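Side-chain contact in hydrolase, HAD superfamily, subfamily III A (Legionella pneumophila, PDB 3N1U), which probably hydrolyses 3-deoxy-D-manno-octulosonate 8-phosphate to the free sugar acid KDO and phosphate, using magnesium, in lipopolysaccharide biosynthesis: residues A[132-135]-A[136-140]. Residues are numbered along the deposited sequence; the frame is centred on the assembly and turned at random.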
ATOM      1  N   GLY A 132      21.921 -16.931   3.020  1.00 29.21           N
ATOM      2  CA  GLY A 132      21.401 -16.174   1.858  1.00 28.50           C
ATOM      3  C   GLY A 132      19.894 -16.192   2.006  1.00 29.39           C
ATOM      4  O   GLY A 132      19.291 -17.260   2.120  1.00 29.29           O
ATOM      5  N   VAL A 133      19.292 -15.005   2.012  1.00 26.19           N
ATOM      6  CA  VAL A 133      17.863 -14.868   2.330  1.00 26.44           C
ATOM      7  C   VAL A 133      17.058 -14.183   1.236  1.00 25.56           C
ATOM      8  O   VAL A 133      17.500 -13.180   0.649  1.00 25.71           O
ATOM      9  CB  VAL A 133      17.627 -14.160   3.694  1.00 24.46           C
ATOM     10  CG1 VAL A 133      16.102 -14.041   4.002  1.00 24.60           C
ATOM     11  CG2 VAL A 133      18.372 -14.962   4.850  1.00 23.81           C
ATOM     12  N   ALA A 134      15.877 -14.738   0.973  1.00 26.77           N
ATOM     13  CA  ALA A 134      14.929 -14.106   0.045  1.00 26.76           C
ATOM     14  C   ALA A 134      13.798 -13.444   0.822  1.00 26.79           C
ATOM     15  O   ALA A 134      13.240 -14.049   1.714  1.00 26.80           O
ATOM     16  CB  ALA A 134      14.339 -15.133  -0.941  1.00 27.87           C
ATOM     17  N   VAL A 135      13.487 -12.185   0.500  1.00 25.38           N
ATOM     18  CA  VAL A 135      12.167 -11.610   0.947  1.00 25.54           C
ATOM     19  C   VAL A 135      11.036 -12.409   0.280  1.00 26.32           C
ATOM     20  O   VAL A 135      11.238 -13.054  -0.776  1.00 25.48           O
ATOM     21  CB  VAL A 135      12.037 -10.083   0.646  1.00 25.32           C
ATOM     22  CG1 VAL A 135      13.098  -9.290   1.488  1.00 26.41           C
ATOM     23  CG2 VAL A 135      12.173  -9.751  -0.863  1.00 25.37           C
ATOM     24  N   SER A 136       9.835 -12.416   0.881  1.00 27.32           N
ATOM     25  CA  SER A 136       8.800 -13.309   0.346  1.00 28.41           C
ATOM     26  C   SER A 136       8.349 -12.882  -1.050  1.00 28.62           C
ATOM     27  O   SER A 136       7.814 -13.682  -1.776  1.00 29.24           O
ATOM     28  CB  SER A 136       7.576 -13.409   1.283  1.00 30.33           C
ATOM     29  OG  SER A 136       6.830 -12.215   1.312  1.00 31.92           O
ATOM     30  N   ASN A 137       8.530 -11.604  -1.408  1.00 27.67           N
ATOM     31  CA  ASN A 137       8.086 -11.086  -2.721  1.00 27.87           C
ATOM     32  C   ASN A 137       9.240 -11.174  -3.763  1.00 27.29           C
ATOM     33  O   ASN A 137       9.179 -10.533  -4.836  1.00 26.90           O
ATOM     34  CB  ASN A 137       7.669  -9.581  -2.571  1.00 28.19           C
ATOM     35  CG  ASN A 137       8.740  -8.771  -1.882  1.00 27.58           C
ATOM     36  OD1 ASN A 137       9.159  -9.126  -0.821  1.00 29.08           O
ATOM     37  ND2 ASN A 137       9.244  -7.687  -2.517  1.00 31.96           N
ATOM     38  N   ALA A 138      10.292 -11.928  -3.452  1.00 26.03           N
ATOM     39  CA  ALA A 138      11.423 -12.047  -4.375  1.00 26.04           C
ATOM     40  C   ALA A 138      11.016 -12.741  -5.657  1.00 28.47           C
ATOM     41  O   ALA A 138       9.991 -13.475  -5.687  1.00 29.24           O
ATOM     42  CB  ALA A 138      12.612 -12.819  -3.715  1.00 26.50           C
ATOM     43  N   VAL A 139      11.828 -12.559  -6.715  1.00 27.77           N
ATOM     44  CA  VAL A 139      11.534 -13.204  -7.997  1.00 28.56           C
ATOM     45  C   VAL A 139      11.726 -14.723  -7.846  1.00 30.26           C
ATOM     46  O   VAL A 139      12.439 -15.193  -6.929  1.00 29.92           O
ATOM     47  CB  VAL A 139      12.373 -12.629  -9.169  1.00 27.16           C
ATOM     48  CG1 VAL A 139      12.127 -11.063  -9.227  1.00 27.47           C
ATOM     49  CG2 VAL A 139      13.880 -13.019  -9.039  1.00 28.42           C
ATOM     50  N   PRO A 140      11.093 -15.498  -8.723  1.00 32.78           N
ATOM     51  CA  PRO A 140      11.103 -16.957  -8.509  1.00 34.95           C
ATOM     52  C   PRO A 140      12.475 -17.669  -8.289  1.00 35.68           C
ATOM     53  O   PRO A 140      12.590 -18.526  -7.379  1.00 35.10           O
ATOM     54  CB  PRO A 140      10.366 -17.483  -9.755  1.00 36.98           C
ATOM     55  CG  PRO A 140       9.310 -16.361 -10.021  1.00 36.61           C
ATOM     56  CD  PRO A 140      10.153 -15.095  -9.808  1.00 34.30           C
TER
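Val135 and Asn137 meet inside the turn that follows strand 131-134: Val135 CG2 lies against the carboxamide, 3.1 Å from Asn137 OD1, and their side chains are set obliquely to one another. Both torsions contribute. In Val135, chi1 of -65° places CG2 between the backbone N and the carbonyl carbon, facing the turn, while CG1 lies beside the N. Asn137, with chi1 of 51°, folds its carboxamide back over its own main chain, and chi2 of -54° turns OD1 to the methyl. The amide is steadied by loop backbone at both ends, OD1 accepting from the N-H of Gly154 and ND2 reaching weakly to Gly28 O. A short polar side chain suits this place, joining separate loops while valine shields one side.

The backbone closes as a type I beta turn from Val135 to Ala138, with Ala138 N bonded to Val135 O at 3.1 Å; the donor sits well above the carbonyl plane. Ala138 CB is directed back at the strand, 4.0 Å from Ala134 CB and 4.2 Å from Val135 CG2. Bare methyls fit because Leu143 of the following helix packs on both alanines. Ser136, at the outer corner, uses its small hydroxyl for weak bonds to the carbonyls of Glu151 and Arg152.

Val135 also touches Asp118, a calcium ligand, and its side chain lies about 8 Å from a bound calcium ion. This is a strand-to-helix turn at the end of a parallel strand, bordering the metal site of a HAD-type Rossmannoid fold.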